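Long-range contacts in UPF0255 protein frsA (Vibrio vulnificus, PDB 4I4C), which probably hydrolyses carboxylic esters to an alcohol and a carboxylate, as a serine esterase of the alpha/beta-hydrolase clan: residues 49-53 with 314-318; 55-59 with 394-399; 360-364 with 385-390. Residue numbers count along the deposited sequence, not the author numbering.

Interaction 1: residues 49-53 with 314-318; sequences YRNLR and KMYLD
This is a loop-on-helix contact, partly buried. Residues 49-53 are the last part of the loop between helix 31-44 and helix 54-60, and they pack on the first turn of helix 314-323. Residues 50-52 are extended (psi 115 to 146°), and Arg53 takes the N-cap position of helix 54-60. Residues 314-318 are helical, with Asp318 N hydrogen-bonded to Lys314 O at 2.8 Å. The CA atoms come nearest at Arg50 and Met315, 5.7 Å apart. The pair buries 359 Å².

Met315 is the centre of the packing. Its CA-to-CB bond points toward the loop, and the side chain (t, t, p) brings SD to Arg50 CA. Met315 CG lies over one face of the Tyr49 ring, 3.9 Å from Tyr49 CZ. Met315 SD accepts a weak hydrogen bond from Asn51 N (3.4 Å). Tyr49 (chi1 t) carries its OH to Asp318 OD2, a hydrogen bond of 2.7 Å; Asp318 OD1 is hydrogen-bonded to Tyr29. Water 1 bridges the backbones, donating to Tyr49 O (2.7 Å) and accepting from Met315 N (2.8 Å). Within the loop, Arg53 NE donates a hydrogen bond to Asn51 OD1 (3.0 Å). Arg53 NH2 donates a weak hydrogen bond to Tyr316 OH (3.4 Å) and makes a salt bridge to Asp203.

Arg50 CB touches Met315 SD at 4.0 Å, but its guanidinium leads elsewhere, to Tyr137 and Asp88. The Tyr316 side chain lies about 4 Å from the bound hexanoic acid, so the contact borders that pocket. The chemistry of the contact is uneven: a short Tyr49-Asp318 hydrogen bond and a water bridge on one side of the thioether, a weak Arg53-Tyr316 hydrogen bond on the other.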
# COMPACT_ATOMS: atom_id res chain seq x y z
N TYR A 49 5.35 4.94 -17.62
CA TYR A 49 5.21 6.05 -16.67
C TYR A 49 5.13 5.47 -15.26
O TYR A 49 5.96 5.77 -14.39
CB TYR A 49 3.95 6.87 -16.98
CG TYR A 49 3.39 7.61 -15.79
CD1 TYR A 49 4.05 8.71 -15.25
CD2 TYR A 49 2.20 7.20 -15.19
CE1 TYR A 49 3.53 9.39 -14.13
CE2 TYR A 49 1.68 7.86 -14.10
CZ TYR A 49 2.34 8.95 -13.57
OH TYR A 49 1.80 9.58 -12.47
N ARG A 50 4.14 4.60 -15.06
CA ARG A 50 4.01 3.88 -13.79
C ARG A 50 5.22 2.99 -13.51
O ARG A 50 5.82 2.46 -14.43
CB ARG A 50 2.75 3.02 -13.83
CG ARG A 50 1.49 3.83 -13.73
CD ARG A 50 0.29 3.02 -14.15
NE ARG A 50 -0.94 3.81 -14.14
CZ ARG A 50 -1.40 4.53 -15.17
NH1 ARG A 50 -0.70 4.61 -16.30
NH2 ARG A 50 -2.53 5.19 -15.05
N ASN A 51 5.57 2.86 -12.24
CA ASN A 51 6.47 1.78 -11.86
C ASN A 51 5.66 0.49 -11.87
O ASN A 51 4.71 0.34 -11.11
CB ASN A 51 7.10 2.02 -10.48
CG ASN A 51 8.09 0.93 -10.10
OD1 ASN A 51 7.90 0.24 -9.11
ND2 ASN A 51 9.15 0.77 -10.89
N LEU A 52 6.02 -0.41 -12.77
CA LEU A 52 5.38 -1.71 -12.91
C LEU A 52 5.75 -2.63 -11.76
O LEU A 52 6.93 -2.83 -11.46
CB LEU A 52 5.82 -2.36 -14.22
CG LEU A 52 4.78 -2.49 -15.30
CD1 LEU A 52 4.07 -1.17 -15.48
CD2 LEU A 52 5.44 -2.97 -16.58
N ARG A 53 4.73 -3.19 -11.12
CA ARG A 53 4.90 -4.09 -9.98
C ARG A 53 4.40 -5.51 -10.33
O ARG A 53 3.62 -6.10 -9.58
CB ARG A 53 4.08 -3.58 -8.80
CG ARG A 53 4.26 -2.09 -8.51
CD ARG A 53 5.15 -1.87 -7.32
NE ARG A 53 5.64 -0.48 -7.25
CZ ARG A 53 5.12 0.46 -6.47
NH1 ARG A 53 4.10 0.19 -5.67
NH2 ARG A 53 5.64 1.69 -6.49
N LYS A 314 8.91 10.25 -12.33
CA LYS A 314 7.79 11.16 -12.16
C LYS A 314 6.61 10.56 -11.38
O LYS A 314 5.91 11.27 -10.67
CB LYS A 314 7.30 11.66 -13.52
CG LYS A 314 6.18 12.66 -13.42
CD LYS A 314 5.70 13.15 -14.80
CE LYS A 314 4.57 14.16 -14.60
NZ LYS A 314 4.08 14.66 -15.91
N MET A 315 6.40 9.25 -11.52
CA MET A 315 5.27 8.61 -10.83
C MET A 315 5.34 8.79 -9.31
O MET A 315 4.33 9.02 -8.66
CB MET A 315 5.14 7.12 -11.14
CG MET A 315 3.75 6.58 -10.80
SD MET A 315 3.60 4.84 -10.35
CE MET A 315 4.22 4.88 -8.66
N TYR A 316 6.54 8.70 -8.76
CA TYR A 316 6.71 8.87 -7.30
C TYR A 316 6.47 10.31 -6.86
O TYR A 316 5.79 10.56 -5.85
CB TYR A 316 8.09 8.35 -6.82
CG TYR A 316 8.26 6.86 -7.07
CD1 TYR A 316 7.75 5.92 -6.16
CD2 TYR A 316 8.90 6.38 -8.21
CE1 TYR A 316 7.88 4.56 -6.39
CE2 TYR A 316 9.04 5.00 -8.44
CZ TYR A 316 8.53 4.10 -7.52
OH TYR A 316 8.65 2.74 -7.72
N LEU A 317 7.02 11.26 -7.62
CA LEU A 317 6.80 12.67 -7.34
C LEU A 317 5.31 13.03 -7.50
O LEU A 317 4.79 13.83 -6.73
CB LEU A 317 7.70 13.52 -8.23
CG LEU A 317 9.20 13.35 -7.95
CD1 LEU A 317 10.04 13.97 -9.07
CD2 LEU A 317 9.56 13.98 -6.60
N ASP A 318 4.63 12.42 -8.48
CA ASP A 318 3.20 12.65 -8.67
C ASP A 318 2.40 12.14 -7.46
O ASP A 318 1.52 12.83 -6.94
CB ASP A 318 2.67 11.97 -9.95
CG ASP A 318 3.13 12.65 -11.26
OD1 ASP A 318 3.74 13.75 -11.26
OD2 ASP A 318 2.84 12.07 -12.33
O HOH W 1 7.41 8.02 -13.85

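Interaction 2: residues 55-59 with 394-399; sequences LQWVW and ITQGYE
Two helices meet here near the surface, 55-59 of helix 54-60 and 394-399 at the start of helix 394-413. Their axes approach to 10.1 Å and cross at -49°, with the N-to-C directions 49° apart. The CA atoms of Leu55 and Thr395 are nearest, at 6.3 Å. The pair buries 371 Å².

The aromatic interaction is the main one. Trp59 (chi1 t, chi2 32°) and Tyr398 (chi1 m, chi2 -19°) form an offset stack. The Tyr398 ring and the six-membered ring of Trp59 have centroids 4.5 Å apart and planes at 17°. The closest atoms are Trp59 CE3 and Tyr398 CD2, at 3.4 Å. Tyr398 CB adds a CH-pi contact, 3.6 Å from the centroid of that Trp59 ring and nearly on its normal.

Apolar packing continues at Leu55 (chi1 m, chi2 t). Leu55 CD1 is 3.5 Å from Ile394 CB, and Leu55 CB is 4.5 Å from Tyr398 CE2. Leu55 CD2 makes a van der Waals contact with Thr395 OG1 at 3.7 Å. Gln56 CA lies 3.7 Å from Tyr398 CE2.

The polar links go through water. Water 2 donates to Leu55 O (2.9 Å) and is hydrogen-bonded to Thr395 OG1 (2.9 Å). Water 3 accepts from Gln56 N (3.0 Å) and has a weak, long link to Tyr398 OH (3.5 Å). The Gln56 NE2 group is hydrogen-bonded to Gln60.

Gln56, Trp59 and Tyr398 line a pocket holding a polyether, probably from the crystallisation liquor. Away from this contact, Trp57 packs edge-to-face with Tyr137 and touches helix 64-75, while Ile394 and Tyr398 rest on Leu363 of strand 358-363.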
# COMPACT_ATOMS: atom_id res chain seq x y z
N LEU A 55 5.56 -8.66 -10.25
CA LEU A 55 5.69 -9.68 -9.21
C LEU A 55 4.86 -9.38 -7.95
O LEU A 55 4.32 -10.29 -7.33
CB LEU A 55 7.17 -9.90 -8.86
CG LEU A 55 7.97 -10.47 -10.04
CD1 LEU A 55 9.42 -10.74 -9.71
CD2 LEU A 55 7.32 -11.73 -10.50
N GLN A 56 4.76 -8.11 -7.57
CA GLN A 56 3.92 -7.73 -6.43
C GLN A 56 2.45 -8.06 -6.71
O GLN A 56 1.76 -8.64 -5.88
CB GLN A 56 4.06 -6.25 -6.11
CG GLN A 56 3.31 -5.82 -4.85
CD GLN A 56 3.10 -4.32 -4.77
OE1 GLN A 56 4.05 -3.55 -4.68
NE2 GLN A 56 1.84 -3.89 -4.80
N TRP A 57 1.98 -7.68 -7.89
CA TRP A 57 0.58 -7.90 -8.23
C TRP A 57 0.24 -9.40 -8.30
O TRP A 57 -0.82 -9.81 -7.83
CB TRP A 57 0.22 -7.14 -9.51
CG TRP A 57 0.26 -5.66 -9.30
CD1 TRP A 57 -0.03 -4.99 -8.14
CD2 TRP A 57 0.63 -4.66 -10.25
NE1 TRP A 57 0.13 -3.64 -8.32
CE2 TRP A 57 0.53 -3.41 -9.61
CE3 TRP A 57 1.04 -4.70 -11.59
CZ2 TRP A 57 0.83 -2.21 -10.26
CZ3 TRP A 57 1.33 -3.50 -12.22
CH2 TRP A 57 1.22 -2.27 -11.56
N VAL A 58 1.16 -10.20 -8.82
CA VAL A 58 0.97 -11.65 -8.85
C VAL A 58 0.93 -12.22 -7.43
O VAL A 58 0.03 -12.96 -7.08
CB VAL A 58 2.09 -12.33 -9.66
CG1 VAL A 58 2.08 -13.84 -9.44
CG2 VAL A 58 1.95 -11.99 -11.14
N TRP A 59 1.90 -11.83 -6.61
CA TRP A 59 1.89 -12.14 -5.18
C TRP A 59 0.54 -11.82 -4.52
O TRP A 59 -0.02 -12.63 -3.79
CB TRP A 59 3.01 -11.36 -4.50
CG TRP A 59 3.32 -11.76 -3.10
CD1 TRP A 59 3.21 -13.01 -2.56
CD2 TRP A 59 3.79 -10.90 -2.05
NE1 TRP A 59 3.59 -12.98 -1.24
CE2 TRP A 59 3.95 -11.70 -0.90
CE3 TRP A 59 4.09 -9.53 -1.98
CZ2 TRP A 59 4.40 -11.17 0.31
CZ3 TRP A 59 4.53 -9.00 -0.76
CH2 TRP A 59 4.69 -9.83 0.36
N ILE A 394 12.54 -12.25 -7.03
CA ILE A 394 11.85 -11.31 -6.15
C ILE A 394 10.72 -12.01 -5.40
O ILE A 394 10.51 -11.77 -4.21
CB ILE A 394 11.32 -10.06 -6.90
CG1 ILE A 394 12.47 -9.15 -7.33
CG2 ILE A 394 10.37 -9.29 -6.04
CD1 ILE A 394 13.23 -9.64 -8.56
N THR A 395 10.02 -12.91 -6.09
CA THR A 395 8.91 -13.64 -5.47
C THR A 395 9.40 -14.46 -4.28
O THR A 395 8.74 -14.56 -3.24
CB THR A 395 8.25 -14.61 -6.45
OG1 THR A 395 7.80 -13.87 -7.58
CG2 THR A 395 7.08 -15.31 -5.79
N GLN A 396 10.56 -15.08 -4.44
CA GLN A 396 11.13 -15.85 -3.35
C GLN A 396 11.45 -14.94 -2.15
O GLN A 396 11.23 -15.32 -0.99
CB GLN A 396 12.37 -16.59 -3.83
CG GLN A 396 13.12 -17.28 -2.72
CD GLN A 396 14.43 -17.83 -3.20
OE1 GLN A 396 15.07 -17.26 -4.10
NE2 GLN A 396 14.85 -18.93 -2.62
N GLY A 397 11.96 -13.75 -2.44
CA GLY A 397 12.20 -12.73 -1.43
C GLY A 397 10.93 -12.33 -0.71
O GLY A 397 10.90 -12.26 0.52
N TYR A 398 9.87 -12.06 -1.47
CA TYR A 398 8.59 -11.74 -0.86
C TYR A 398 8.12 -12.88 0.04
O TYR A 398 7.71 -12.66 1.19
CB TYR A 398 7.51 -11.46 -1.92
CG TYR A 398 7.60 -10.13 -2.64
CD1 TYR A 398 8.32 -9.06 -2.12
CD2 TYR A 398 6.93 -9.93 -3.86
CE1 TYR A 398 8.39 -7.84 -2.78
CE2 TYR A 398 7.00 -8.71 -4.53
CZ TYR A 398 7.73 -7.67 -3.99
OH TYR A 398 7.80 -6.46 -4.65
N GLU A 399 8.18 -14.10 -0.49
CA GLU A 399 7.67 -15.25 0.24
C GLU A 399 8.48 -15.60 1.50
O GLU A 399 7.89 -15.92 2.53
CB GLU A 399 7.45 -16.45 -0.70
CG GLU A 399 6.29 -16.17 -1.67
CD GLU A 399 5.89 -17.36 -2.55
OE1 GLU A 399 4.87 -17.24 -3.27
OE2 GLU A 399 6.60 -18.40 -2.52
O HOH W 2 5.07 -13.07 -7.27
O HOH W 3 6.98 -6.15 -8.02

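Interaction 3: residues 360-364 with 385-390; sequences AMSLE and KAKKIS
Strands 358-363 and 385-389 are the parallel pair of a beta-alpha-beta crossover, joined through helix 371-379, at one edge of the alpha/beta-hydrolase sheet. The axes of 360-363 and 385-389 approach to 4.7 Å, with N-to-C directions 11° apart. Bridges pair Ala360 with Ala386, Met361 with Lys387, Ser362 with Lys388 and Leu363 with Ile389. The hydrogen bonds are Ala360 N to Lys385 O (2.8 Å), Lys387 N to Ala360 O (2.9 Å), Ser362 N to Lys387 O (weak, 3.4 Å), Ile389 N to Ser362 O (3.0 Å) and Glu364 N to Ile389 O (2.9 Å).

Met361, Leu363, Lys387 and Ile389 share one sheet face. Ile389 (chi1 m, chi2 -95°) puts CD1 4.3 Å from Met361 SD and CB 4.4 Å from Leu363 CD1. Met361 (m, t, m) reaches Leu404. Lys387 (chi1 t, chi2 p) leads its end away. On the other face, Ala360 and Ser362 meet Asn374 of helix 371-379. Ser362 OG (chi1 p) is hydrogen-bonded to Ser369 O, and water 4 donates to Ser362 OG (2.8 Å) and Lys387 O (2.9 Å). Beyond the strands, Glu364 extends (t, t) and Ser390 OG (chi1 m) donates to Glu364 OE1 at a very short 2.4 Å.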
# COMPACT_ATOMS: atom_id res chain seq x y z
N ALA A 360 12.44 -6.16 11.13
CA ALA A 360 12.53 -5.16 10.09
C ALA A 360 13.30 -5.71 8.90
O ALA A 360 14.49 -5.98 8.98
CB ALA A 360 13.19 -3.90 10.64
N MET A 361 12.59 -5.88 7.79
CA MET A 361 13.16 -6.52 6.63
C MET A 361 13.01 -5.64 5.41
O MET A 361 12.10 -4.81 5.32
CB MET A 361 12.44 -7.85 6.36
CG MET A 361 12.34 -8.75 7.58
SD MET A 361 11.31 -10.21 7.34
CE MET A 361 9.67 -9.51 7.33
N SER A 362 13.90 -5.86 4.46
CA SER A 362 13.73 -5.36 3.11
C SER A 362 14.53 -6.27 2.20
O SER A 362 15.40 -7.01 2.68
CB SER A 362 14.20 -3.91 2.99
OG SER A 362 15.62 -3.85 2.99
N LEU A 363 14.24 -6.23 0.90
CA LEU A 363 14.95 -7.05 -0.06
C LEU A 363 16.31 -6.44 -0.37
O LEU A 363 16.47 -5.22 -0.35
CB LEU A 363 14.12 -7.24 -1.34
CG LEU A 363 13.03 -8.32 -1.34
CD1 LEU A 363 12.07 -8.21 -0.18
CD2 LEU A 363 12.26 -8.31 -2.67
N GLU A 364 17.29 -7.30 -0.64
CA GLU A 364 18.64 -6.84 -0.96
C GLU A 364 18.64 -5.81 -2.09
O GLU A 364 18.06 -6.03 -3.15
CB GLU A 364 19.53 -8.02 -1.35
CG GLU A 364 20.98 -7.61 -1.59
CD GLU A 364 21.87 -8.77 -2.00
OE1 GLU A 364 21.63 -9.91 -1.55
OE2 GLU A 364 22.82 -8.53 -2.78
N LYS A 385 15.22 -7.24 15.36
CA LYS A 385 16.01 -7.94 14.35
C LYS A 385 15.81 -7.35 12.96
O LYS A 385 14.67 -7.13 12.51
CB LYS A 385 15.64 -9.43 14.35
CG LYS A 385 16.48 -10.27 13.39
CD LYS A 385 16.02 -11.72 13.33
CE LYS A 385 16.77 -12.48 12.23
NZ LYS A 385 15.91 -13.43 11.46
N ALA A 386 16.92 -7.07 12.28
CA ALA A 386 16.86 -6.62 10.89
C ALA A 386 17.29 -7.76 9.99
O ALA A 386 18.10 -8.59 10.39
CB ALA A 386 17.74 -5.41 10.67
N LYS A 387 16.76 -7.78 8.77
CA LYS A 387 17.20 -8.78 7.80
C LYS A 387 17.33 -8.18 6.39
O LYS A 387 16.50 -7.38 5.96
CB LYS A 387 16.25 -9.97 7.80
CG LYS A 387 16.50 -10.99 6.70
CD LYS A 387 17.86 -11.66 6.84
CE LYS A 387 18.09 -12.69 5.74
NZ LYS A 387 17.19 -13.87 5.86
N LYS A 388 18.41 -8.53 5.70
CA LYS A 388 18.56 -8.23 4.29
C LYS A 388 18.22 -9.50 3.53
O LYS A 388 18.97 -10.48 3.54
CB LYS A 388 19.98 -7.76 3.97
CG LYS A 388 20.37 -7.88 2.49
CD LYS A 388 21.42 -6.87 2.10
CE LYS A 388 22.58 -6.89 3.06
NZ LYS A 388 23.60 -5.89 2.67
N ILE A 389 17.05 -9.50 2.89
CA ILE A 389 16.56 -10.70 2.25
C ILE A 389 17.24 -10.90 0.91
O ILE A 389 17.02 -10.14 -0.03
CB ILE A 389 15.04 -10.64 2.03
CG1 ILE A 389 14.32 -10.23 3.31
CG2 ILE A 389 14.54 -11.98 1.52
CD1 ILE A 389 13.83 -11.40 4.12
N SER A 390 18.08 -11.93 0.84
CA SER A 390 18.72 -12.33 -0.41
C SER A 390 17.94 -13.47 -1.01
O SER A 390 17.52 -14.39 -0.31
CB SER A 390 20.16 -12.79 -0.15
OG SER A 390 21.04 -11.69 -0.01
O HOH W 4 17.26 -4.77 5.08

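In the fold
From the N terminus, the loop 49-53 opens interaction 1, and the adjoining helical segment 55-59 opens interaction 2. Interaction 1 closes first, at 314-318. Interaction 2 closes at 394-399, so the two cross, with centres about 19 Å apart. Interaction 3 opens at 360-364 and closes at 385-390, after interaction 1 and nested inside the loop of interaction 2. Helix 394-413 is the next element after strand 385-389, and interactions 2 and 3 touch: Tyr398 CE1 lies 3.9 Å from Leu363 CD2. Thus the loop and helix at 49-60 are tied to helix 314-323 and, through helix 394-413, to strands 358-363 and 385-389 at the edge of the main sheet.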